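Local coordinates for FAD-binding PCMH-type domain-containing protein (Gibberella zeae, PDB 6YJO) that probably works as an FAD-dependent oxidoreductase, holding its flavin through two covalent links in a fold of the PCMH type, at residues Ala156-Gly160 and His183-Thr189; Phe178-Thr182 and Gln287-Tyr291. Numbering follows the deposited sequence.

Contact 1 of 2, residues Ala156-Gly160 and His183-Thr189; sequences AIPHG and HGLTLDT. With FAD (flavin-adenine dinucleotide), chain C.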
ATOM      1  N   ALA A 156      -0.030  -6.743  17.470  1.00 58.54           N
ATOM      2  CA  ALA A 156       0.207  -6.623  16.043  1.00 53.12           C
ATOM      3  C   ALA A 156      -0.875  -5.746  15.437  1.00 50.51           C
ATOM      4  O   ALA A 156      -1.944  -5.549  16.022  1.00 50.13           O
ATOM      5  CB  ALA A 156       0.220  -7.995  15.364  1.00 53.40           C
ATOM      6  N   ILE A 157      -0.574  -5.214  14.257  1.00 48.17           N
ATOM      7  CA  ILE A 157      -1.576  -4.543  13.436  1.00 46.74           C
ATOM      8  C   ILE A 157      -1.543  -5.176  12.049  1.00 44.29           C
ATOM      9  O   ILE A 157      -0.526  -5.754  11.641  1.00 45.63           O
ATOM     10  CB  ILE A 157      -1.335  -3.018  13.359  1.00 47.37           C
ATOM     11  CG1 ILE A 157       0.088  -2.709  12.889  1.00 49.58           C
ATOM     12  CG2 ILE A 157      -1.587  -2.364  14.711  1.00 48.52           C
ATOM     13  CD1 ILE A 157       0.401  -1.220  12.878  1.00 49.71           C
ATOM     14  N   PRO A 158      -2.646  -5.091  11.307  1.00 42.47           N
ATOM     15  CA  PRO A 158      -2.679  -5.704   9.971  1.00 41.62           C
ATOM     16  C   PRO A 158      -1.942  -4.840   8.956  1.00 42.77           C
ATOM     17  O   PRO A 158      -2.155  -3.629   8.883  1.00 43.08           O
ATOM     18  CB  PRO A 158      -4.175  -5.793   9.661  1.00 41.53           C
ATOM     19  CG  PRO A 158      -4.780  -4.657  10.432  1.00 41.32           C
ATOM     20  CD  PRO A 158      -3.946  -4.510  11.685  1.00 41.48           C
ATOM     21  N   HIS A 159      -1.067  -5.469   8.177  1.00 44.47           N
ATOM     22  CA  HIS A 159      -0.277  -4.760   7.177  1.00 45.65           C
ATOM     23  C   HIS A 159       0.193  -5.759   6.126  1.00 45.21           C
ATOM     24  O   HIS A 159      -0.098  -6.955   6.205  1.00 44.22           O
ATOM     25  CB  HIS A 159       0.901  -4.037   7.831  1.00 46.24           C
ATOM     26  CG  HIS A 159       1.729  -4.918   8.713  1.00 49.41           C
ATOM     27  ND1 HIS A 159       2.398  -6.024   8.239  1.00 50.61           N
ATOM     28  CD2 HIS A 159       1.982  -4.866  10.043  1.00 50.67           C
ATOM     29  CE1 HIS A 159       3.035  -6.612   9.237  1.00 52.33           C
ATOM     30  NE2 HIS A 159       2.800  -5.928  10.342  1.00 51.83           N
ATOM     31  N   GLY A 160       0.941  -5.251   5.145  1.00 45.32           N
ATOM     32  CA  GLY A 160       1.369  -6.040   4.011  1.00 44.94           C
ATOM     33  C   GLY A 160       2.560  -6.927   4.310  1.00 43.74           C
ATOM     34  O   GLY A 160       3.097  -6.967   5.417  1.00 42.21           O
ATOM     35  N   HIS A 183      -8.472  -9.074  10.068  1.00 52.58           N
ATOM     36  CA  HIS A 183      -8.327  -7.962  10.993  1.00 53.53           C
ATOM     37  C   HIS A 183      -8.349  -6.596  10.318  1.00 50.33           C
ATOM     38  O   HIS A 183      -8.155  -5.587  11.004  1.00 51.01           O
ATOM     39  CB  HIS A 183      -7.025  -8.109  11.799  1.00 55.28           C
ATOM     40  CG  HIS A 183      -6.987  -9.326  12.674  1.00 58.22           C
ATOM     41  ND1 HIS A 183      -5.965 -10.251  12.618  1.00 58.37           N
ATOM     42  CD2 HIS A 183      -7.839  -9.765  13.630  1.00 60.49           C
ATOM     43  CE1 HIS A 183      -6.193 -11.209  13.499  1.00 60.28           C
ATOM     44  NE2 HIS A 183      -7.322 -10.938  14.127  1.00 61.69           N
ATOM     45  N   GLY A 184      -8.564  -6.529   9.007  1.00 47.48           N
ATOM     46  CA  GLY A 184      -8.836  -5.282   8.325  1.00 45.39           C
ATOM     47  C   GLY A 184      -7.595  -4.663   7.701  1.00 43.89           C
ATOM     48  O   GLY A 184      -6.461  -5.103   7.902  1.00 44.84           O
ATOM     49  N   LEU A 185      -7.839  -3.617   6.912  1.00 41.85           N
ATOM     50  CA  LEU A 185      -6.758  -2.781   6.421  1.00 39.68           C
ATOM     51  C   LEU A 185      -6.034  -2.125   7.592  1.00 36.68           C
ATOM     52  O   LEU A 185      -6.583  -1.965   8.686  1.00 36.45           O
ATOM     53  CB  LEU A 185      -7.290  -1.695   5.484  1.00 40.93           C
ATOM     54  CG  LEU A 185      -8.092  -2.112   4.248  1.00 43.94           C
ATOM     55  CD1 LEU A 185      -8.694  -0.877   3.598  1.00 45.35           C
ATOM     56  CD2 LEU A 185      -7.231  -2.879   3.250  1.00 43.62           C
ATOM     57  N   THR A 186      -4.780  -1.739   7.352  1.00 34.69           N
ATOM     58  CA  THR A 186      -4.024  -1.038   8.384  1.00 32.96           C
ATOM     59  C   THR A 186      -4.753   0.221   8.835  1.00 34.94           C
ATOM     60  O   THR A 186      -4.764   0.548  10.028  1.00 35.27           O
ATOM     61  CB  THR A 186      -2.627  -0.684   7.878  1.00 30.08           C
ATOM     62  OG1 THR A 186      -2.054  -1.812   7.204  1.00 30.00           O
ATOM     63  CG2 THR A 186      -1.732  -0.279   9.044  1.00 28.84           C
ATOM     64  N   LEU A 187      -5.373   0.942   7.899  1.00 35.71           N
ATOM     65  CA  LEU A 187      -6.078   2.161   8.273  1.00 36.95           C
ATOM     66  C   LEU A 187      -7.385   1.880   9.001  1.00 39.00           C
ATOM     67  O   LEU A 187      -7.951   2.808   9.589  1.00 39.09           O
ATOM     68  CB  LEU A 187      -6.346   3.033   7.039  1.00 37.37           C
ATOM     69  CG  LEU A 187      -7.178   2.504   5.867  1.00 39.85           C
ATOM     70  CD1 LEU A 187      -8.655   2.370   6.203  1.00 40.38           C
ATOM     71  CD2 LEU A 187      -6.992   3.438   4.678  1.00 40.05           C
ATOM     72  N   ASP A 188      -7.878   0.637   8.975  1.00 38.13           N
ATOM     73  CA  ASP A 188      -9.082   0.314   9.734  1.00 39.29           C
ATOM     74  C   ASP A 188      -8.811   0.329  11.230  1.00 38.28           C
ATOM     75  O   ASP A 188      -9.731   0.552  12.022  1.00 40.31           O
ATOM     76  CB  ASP A 188      -9.632  -1.045   9.301  1.00 42.13           C
ATOM     77  CG  ASP A 188     -10.208  -1.025   7.894  1.00 47.33           C
ATOM     78  OD1 ASP A 188     -10.523   0.074   7.387  1.00 49.92           O
ATOM     79  OD2 ASP A 188     -10.352  -2.110   7.294  1.00 49.22           O
ATOM     80  N   THR A 189      -7.561   0.111  11.633  1.00 39.39           N
ATOM     81  CA  THR A 189      -7.155   0.182  13.031  1.00 41.00           C
ATOM     82  C   THR A 189      -6.553   1.536  13.384  1.00 38.94           C
ATOM     83  O   THR A 189      -5.978   1.684  14.466  1.00 37.12           O
ATOM     84  CB  THR A 189      -6.155  -0.935  13.345  1.00 43.84           C
ATOM     85  OG1 THR A 189      -4.922  -0.688  12.659  1.00 43.84           O
ATOM     86  CG2 THR A 189      -6.705  -2.284  12.902  1.00 45.32           C
TER
HETATM   87  PA  FAD C 601       7.025   6.403   0.416  1.00 43.29           P
HETATM   88  O1A FAD C 601       7.527   6.597  -0.965  1.00 39.29           O
HETATM   89  O2A FAD C 601       7.974   6.920   1.509  1.00 39.92           O
HETATM   90  O5B FAD C 601       5.596   7.043   0.589  1.00 37.36           O
HETATM   91  C5B FAD C 601       4.541   6.792  -0.364  1.00 39.79           C
HETATM   92  C4B FAD C 601       3.526   7.899  -0.283  1.00 40.18           C
HETATM   93  O4B FAD C 601       3.283   8.227   1.107  1.00 40.72           O
HETATM   94  C3B FAD C 601       3.952   9.203  -0.953  1.00 39.73           C
HETATM   95  O3B FAD C 601       2.829   9.879  -1.505  1.00 38.80           O
HETATM   96  C2B FAD C 601       4.568   9.977   0.212  1.00 40.13           C
HETATM   97  O2B FAD C 601       4.542  11.380  -0.005  1.00 41.63           O
HETATM   98  C1B FAD C 601       3.623   9.581   1.344  1.00 39.56           C
HETATM   99  N9A FAD C 601       4.206   9.703   2.677  1.00 39.82           N
HETATM  100  C8A FAD C 601       5.272   9.012   3.197  1.00 39.23           C
HETATM  101  N7A FAD C 601       5.580   9.344   4.427  1.00 38.51           N
HETATM  102  C5A FAD C 601       4.649  10.328   4.742  1.00 39.87           C
HETATM  103  C6A FAD C 601       4.436  11.089   5.904  1.00 37.62           C
HETATM  104  N6A FAD C 601       5.170  10.983   7.015  1.00 39.13           N
HETATM  105  N1A FAD C 601       3.423  11.983   5.885  1.00 37.40           N
HETATM  106  C2A FAD C 601       2.683  12.094   4.780  1.00 38.04           C
HETATM  107  N3A FAD C 601       2.790  11.431   3.628  1.00 39.01           N
HETATM  108  C4A FAD C 601       3.804  10.554   3.672  1.00 38.83           C
HETATM  109  N1  FAD C 601       0.992  -2.624  -0.368  1.00 47.15           N
HETATM  110  C2  FAD C 601      -0.005  -3.426   0.110  1.00 49.70           C
HETATM  111  O2  FAD C 601      -1.151  -2.999   0.287  1.00 50.98           O
HETATM  112  N3  FAD C 601       0.265  -4.753   0.408  1.00 50.07           N
HETATM  113  C4  FAD C 601       1.486  -5.384   0.269  1.00 49.02           C
HETATM  114  O4  FAD C 601       1.610  -6.570   0.566  1.00 49.56           O
HETATM  115  C4X FAD C 601       2.536  -4.522  -0.240  1.00 47.28           C
HETATM  116  N5  FAD C 601       3.723  -5.035  -0.403  1.00 45.69           N
HETATM  117  C5X FAD C 601       4.726  -4.207  -0.883  1.00 42.30           C
HETATM  118  C6  FAD C 601       5.993  -4.735  -1.096  1.00 37.51           C
HETATM  119  C7  FAD C 601       7.042  -3.944  -1.549  1.00 37.26           C
HETATM  120  C7M FAD C 601       8.404  -4.557  -1.738  1.00 34.56           C
HETATM  121  C8  FAD C 601       6.799  -2.597  -1.869  1.00 35.79           C
HETATM  122  C8M FAD C 601       7.901  -1.706  -2.373  1.00 33.94           C
HETATM  123  C9  FAD C 601       5.525  -2.068  -1.683  1.00 39.72           C
HETATM  124  C9A FAD C 601       4.492  -2.861  -1.200  1.00 41.22           C
HETATM  125  N10 FAD C 601       3.196  -2.349  -0.996  1.00 43.02           N
HETATM  126  C10 FAD C 601       2.191  -3.153  -0.527  1.00 45.77           C
HETATM  127  C1' FAD C 601       2.877  -0.957  -1.337  1.00 39.22           C
HETATM  128  C2' FAD C 601       2.974   0.006  -0.164  1.00 36.31           C
HETATM  129  O2' FAD C 601       1.822  -0.125   0.667  1.00 35.55           O
HETATM  130  C3' FAD C 601       3.034   1.433  -0.711  1.00 34.19           C
HETATM  131  O3' FAD C 601       4.117   1.507  -1.631  1.00 31.65           O
HETATM  132  C4' FAD C 601       3.226   2.512   0.352  1.00 33.37           C
HETATM  133  O4' FAD C 601       2.391   3.634   0.069  1.00 32.20           O
HETATM  134  C5' FAD C 601       4.670   2.953   0.419  1.00 33.29           C
HETATM  135  O5' FAD C 601       4.886   3.682   1.642  1.00 32.73           O
HETATM  136  P   FAD C 601       6.324   4.148   2.052  1.00 38.79           P
HETATM  137  O1P FAD C 601       6.228   5.186   3.173  1.00 32.24           O
HETATM  138  O2P FAD C 601       7.172   2.959   2.316  1.00 31.17           O
HETATM  139  O3P FAD C 601       6.788   4.860   0.691  1.00 35.27           O
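In the PCMH-type FAD-binding domain, the loop 156-160 leaves strand 155-156 and runs over the 3-10 turn 186-188 that leads into strand 190-196. Pro-158 makes the largest single contribution, 106 of the 269 Å² buried on both sides together. Its C-gamma-endo ring lies over the backbone, with CB 3.0 Å from Gly-184 O and CG 3.5 Å from His-183 O, while CD meets Thr-189 CG2 at 3.7 Å. Gly-184 has phi 96°, where a side chain would jam against the preceding carbonyl. Asp-188 (chi1 m) turns OD2 back to Leu-185 N, 3.0 Å away, and Thr-189 (chi1 p) bonds from OG1 to Thr-186 O at 2.9 Å, so side chains add to the backbone bonds that hold the turn. His-159, also p, swings its imidazole away, and ND1 donates to Gly-160 O at 3.1 Å. Gly-160 borders the flavin: its CA is 3.5 Å from FAD O4, and a CB would clash with FAD C4. His-170, an FAD-binding residue, receives Gly-160 N at NE2 and also packs on Thr-186. With chi1 at -45°, Thr-186 directs OG1 to Pro-158 O in a very short hydrogen bond of 2.5 Å.

Contact 2 of 2, residues Phe178-Thr182 and Gln287-Tyr291; sequences FASRT and QGVYY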
ATOM      1  N   PHE A 178      -1.842 -10.404   4.468  1.00 45.11           N
ATOM      2  CA  PHE A 178      -2.394 -11.719   4.771  1.00 44.56           C
ATOM      3  C   PHE A 178      -3.099 -11.784   6.119  1.00 43.25           C
ATOM      4  O   PHE A 178      -3.519 -12.871   6.522  1.00 42.78           O
ATOM      5  CB  PHE A 178      -1.278 -12.769   4.703  1.00 45.98           C
ATOM      6  CG  PHE A 178      -0.853 -13.108   3.300  1.00 46.68           C
ATOM      7  CD1 PHE A 178      -1.799 -13.333   2.312  1.00 48.03           C
ATOM      8  CD2 PHE A 178       0.488 -13.190   2.965  1.00 47.57           C
ATOM      9  CE1 PHE A 178      -1.419 -13.637   1.024  1.00 49.99           C
ATOM     10  CE2 PHE A 178       0.879 -13.498   1.672  1.00 49.02           C
ATOM     11  CZ  PHE A 178      -0.078 -13.722   0.700  1.00 49.84           C
ATOM     12  N   ALA A 179      -3.243 -10.659   6.816  1.00 42.76           N
ATOM     13  CA  ALA A 179      -4.100 -10.552   7.989  1.00 42.64           C
ATOM     14  C   ALA A 179      -5.277  -9.612   7.775  1.00 44.92           C
ATOM     15  O   ALA A 179      -6.070  -9.417   8.701  1.00 46.53           O
ATOM     16  CB  ALA A 179      -3.285 -10.070   9.194  1.00 40.26           C
ATOM     17  N   SER A 180      -5.414  -9.027   6.583  1.00 46.98           N
ATOM     18  CA  SER A 180      -6.426  -7.997   6.377  1.00 48.75           C
ATOM     19  C   SER A 180      -7.829  -8.587   6.392  1.00 50.36           C
ATOM     20  O   SER A 180      -8.735  -8.045   7.036  1.00 50.03           O
ATOM     21  CB  SER A 180      -6.169  -7.266   5.059  1.00 49.88           C
ATOM     22  OG  SER A 180      -5.117  -6.329   5.200  1.00 50.06           O
ATOM     23  N   ARG A 181      -8.031  -9.697   5.679  1.00 49.23           N
ATOM     24  CA  ARG A 181      -9.364 -10.286   5.604  1.00 49.21           C
ATOM     25  C   ARG A 181      -9.894 -10.630   6.989  1.00 47.71           C
ATOM     26  O   ARG A 181     -11.113 -10.685   7.194  1.00 46.96           O
ATOM     27  CB  ARG A 181      -9.337 -11.532   4.721  1.00 49.35           C
ATOM     28  CG  ARG A 181     -10.692 -11.904   4.160  1.00 50.32           C
ATOM     29  CD  ARG A 181     -10.571 -12.872   2.999  1.00 50.58           C
ATOM     30  NE  ARG A 181     -11.889 -13.318   2.565  1.00 53.39           N
ATOM     31  CZ  ARG A 181     -12.613 -14.230   3.206  1.00 56.04           C
ATOM     32  NH1 ARG A 181     -12.141 -14.802   4.308  1.00 55.75           N
ATOM     33  NH2 ARG A 181     -13.809 -14.572   2.746  1.00 59.34           N
ATOM     34  N   THR A 182      -8.995 -10.860   7.945  1.00 48.23           N
ATOM     35  CA  THR A 182      -9.363 -11.224   9.306  1.00 50.81           C
ATOM     36  C   THR A 182      -9.371 -10.040  10.259  1.00 53.14           C
ATOM     37  O   THR A 182     -10.200 -10.004  11.175  1.00 55.52           O
ATOM     38  CB  THR A 182      -8.389 -12.280   9.843  1.00 51.17           C
ATOM     39  OG1 THR A 182      -8.376 -13.412   8.964  1.00 52.04           O
ATOM     40  CG2 THR A 182      -8.779 -12.724  11.251  1.00 52.89           C
ATOM     41  N   GLN A 287      -1.814 -19.098  -2.673  1.00 57.63           N
ATOM     42  CA  GLN A 287      -1.075 -19.044  -1.421  1.00 56.81           C
ATOM     43  C   GLN A 287      -1.765 -18.073  -0.470  1.00 54.34           C
ATOM     44  O   GLN A 287      -2.327 -17.061  -0.899  1.00 52.13           O
ATOM     45  CB  GLN A 287       0.375 -18.606  -1.665  1.00 56.75           C
ATOM     46  CG  GLN A 287       0.508 -17.176  -2.205  1.00 56.88           C
ATOM     47  CD  GLN A 287       1.871 -16.892  -2.812  1.00 57.40           C
ATOM     48  OE1 GLN A 287       2.661 -17.804  -3.043  1.00 58.54           O
ATOM     49  NE2 GLN A 287       2.151 -15.618  -3.075  1.00 57.92           N
ATOM     50  N   GLY A 288      -1.693 -18.370   0.821  1.00 51.67           N
ATOM     51  CA  GLY A 288      -2.326 -17.517   1.805  1.00 50.38           C
ATOM     52  C   GLY A 288      -1.971 -17.922   3.218  1.00 50.40           C
ATOM     53  O   GLY A 288      -0.976 -18.611   3.449  1.00 50.96           O
ATOM     54  N   VAL A 289      -2.802 -17.476   4.165  1.00 49.28           N
ATOM     55  CA  VAL A 289      -2.587 -17.727   5.587  1.00 51.00           C
ATOM     56  C   VAL A 289      -3.930 -18.017   6.244  1.00 52.87           C
ATOM     57  O   VAL A 289      -4.898 -17.275   6.047  1.00 54.71           O
ATOM     58  CB  VAL A 289      -1.906 -16.537   6.292  1.00 50.53           C
ATOM     59  CG1 VAL A 289      -1.842 -16.792   7.797  1.00 51.55           C
ATOM     60  CG2 VAL A 289      -0.514 -16.285   5.722  1.00 48.85           C
ATOM     61  N   TYR A 290      -3.984 -19.091   7.028  1.00 53.63           N
ATOM     62  CA  TYR A 290      -5.153 -19.436   7.828  1.00 54.93           C
ATOM     63  C   TYR A 290      -4.762 -19.369   9.298  1.00 54.57           C
ATOM     64  O   TYR A 290      -3.891 -20.123   9.747  1.00 55.82           O
ATOM     65  CB  TYR A 290      -5.675 -20.831   7.475  1.00 56.68           C
ATOM     66  CG  TYR A 290      -6.943 -21.212   8.207  1.00 59.54           C
ATOM     67  CD1 TYR A 290      -8.186 -20.822   7.725  1.00 59.62           C
ATOM     68  CD2 TYR A 290      -6.899 -21.963   9.380  1.00 61.63           C
ATOM     69  CE1 TYR A 290      -9.349 -21.164   8.391  1.00 61.90           C
ATOM     70  CE2 TYR A 290      -8.059 -22.314  10.051  1.00 63.24           C
ATOM     71  CZ  TYR A 290      -9.280 -21.913   9.553  1.00 62.71           C
ATOM     72  OH  TYR A 290     -10.439 -22.253  10.215  1.00 62.48           O
ATOM     73  N   TYR A 291      -5.391 -18.463  10.039  1.00 53.42           N
ATOM     74  CA  TYR A 291      -5.127 -18.324  11.470  1.00 53.76           C
ATOM     75  C   TYR A 291      -5.911 -19.411  12.196  1.00 56.99           C
ATOM     76  O   TYR A 291      -7.045 -19.221  12.642  1.00 56.95           O
ATOM     77  CB  TYR A 291      -5.476 -16.919  11.942  1.00 52.46           C
ATOM     78  CG  TYR A 291      -4.641 -15.882  11.226  1.00 51.62           C
ATOM     79  CD1 TYR A 291      -3.285 -15.749  11.505  1.00 51.47           C
ATOM     80  CD2 TYR A 291      -5.191 -15.067  10.244  1.00 49.61           C
ATOM     81  CE1 TYR A 291      -2.509 -14.823  10.843  1.00 49.91           C
ATOM     82  CE2 TYR A 291      -4.419 -14.136   9.577  1.00 47.13           C
ATOM     83  CZ  TYR A 291      -3.079 -14.018   9.881  1.00 48.75           C
ATOM     84  OH  TYR A 291      -2.300 -13.092   9.218  1.00 49.21           O
TER
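Backbone separation between the end of strand 283-290 and the start of helix 180-183 widens along the chain, from 6.1 Å between Phe-178 CA and Val-289 CA to 8.5 Å between Thr-182 CA and Tyr-291 CA. Side chains fill this wedge, burying 293 Å² over both sides. Phe-178, with 100 Å² covered, lies along the strand: its CB meets Val-289 CG2 at 3.7 Å, and its CE1 reaches Gly-288 CA at 4.1 Å, where the strand has only glycine. At the wider end Tyr-291 (chi1 m) stands toward the helix. Its OH donates to Phe-178 O at 3.0 Å, although the position of that carbonyl is less certain; Ala-179 CB is 4.0 Å from Tyr-291 CZ, and Thr-182 OG1 lies at the ring edge, 3.8 Å from Tyr-291 CD2. The Thr-182 hydroxyl has its polar partners elsewhere, in Lys-271 O and Asn-274 ND2. The contact is interdomain packing, joining the FAD-binding part to the seven-stranded antiparallel sheet, with the nearest atoms of the Phe-178 side chain and the FAD about 7 Å apart. Helix 320-326 covers Val-289 through Met-323 and Tyr-291 through Trp-320 and Met-323, while neighbouring strand 273-280 supports Phe-178 through Gln-276 and Tyr-291 through Asn-274.

Going from the N terminus, the chain meets 156-160, then 178-182, then 183-189 and finally 287-291, so the two contacts cross rather than nest. Contact 1 closes a short loop, with 22 residues between its segments that include helix 167-171 and most of helix 180-183. Contact 2 closes a long one of 104 residues, containing strands 190-196, 202-206 and 226-236 before the seven-stranded sheet is entered. Segments 178-182 and 183-189 are consecutive, so helix 180-183 passes directly from one contact to the other. The centres lie 11 Å apart and the contacts touch, Pro-158 CB standing 4.2 Å from Ala-179 O. Contact 1 ties two loops of the FAD-binding domain to each other; contact 2 then joins helix 180-183 to the seven-stranded sheet.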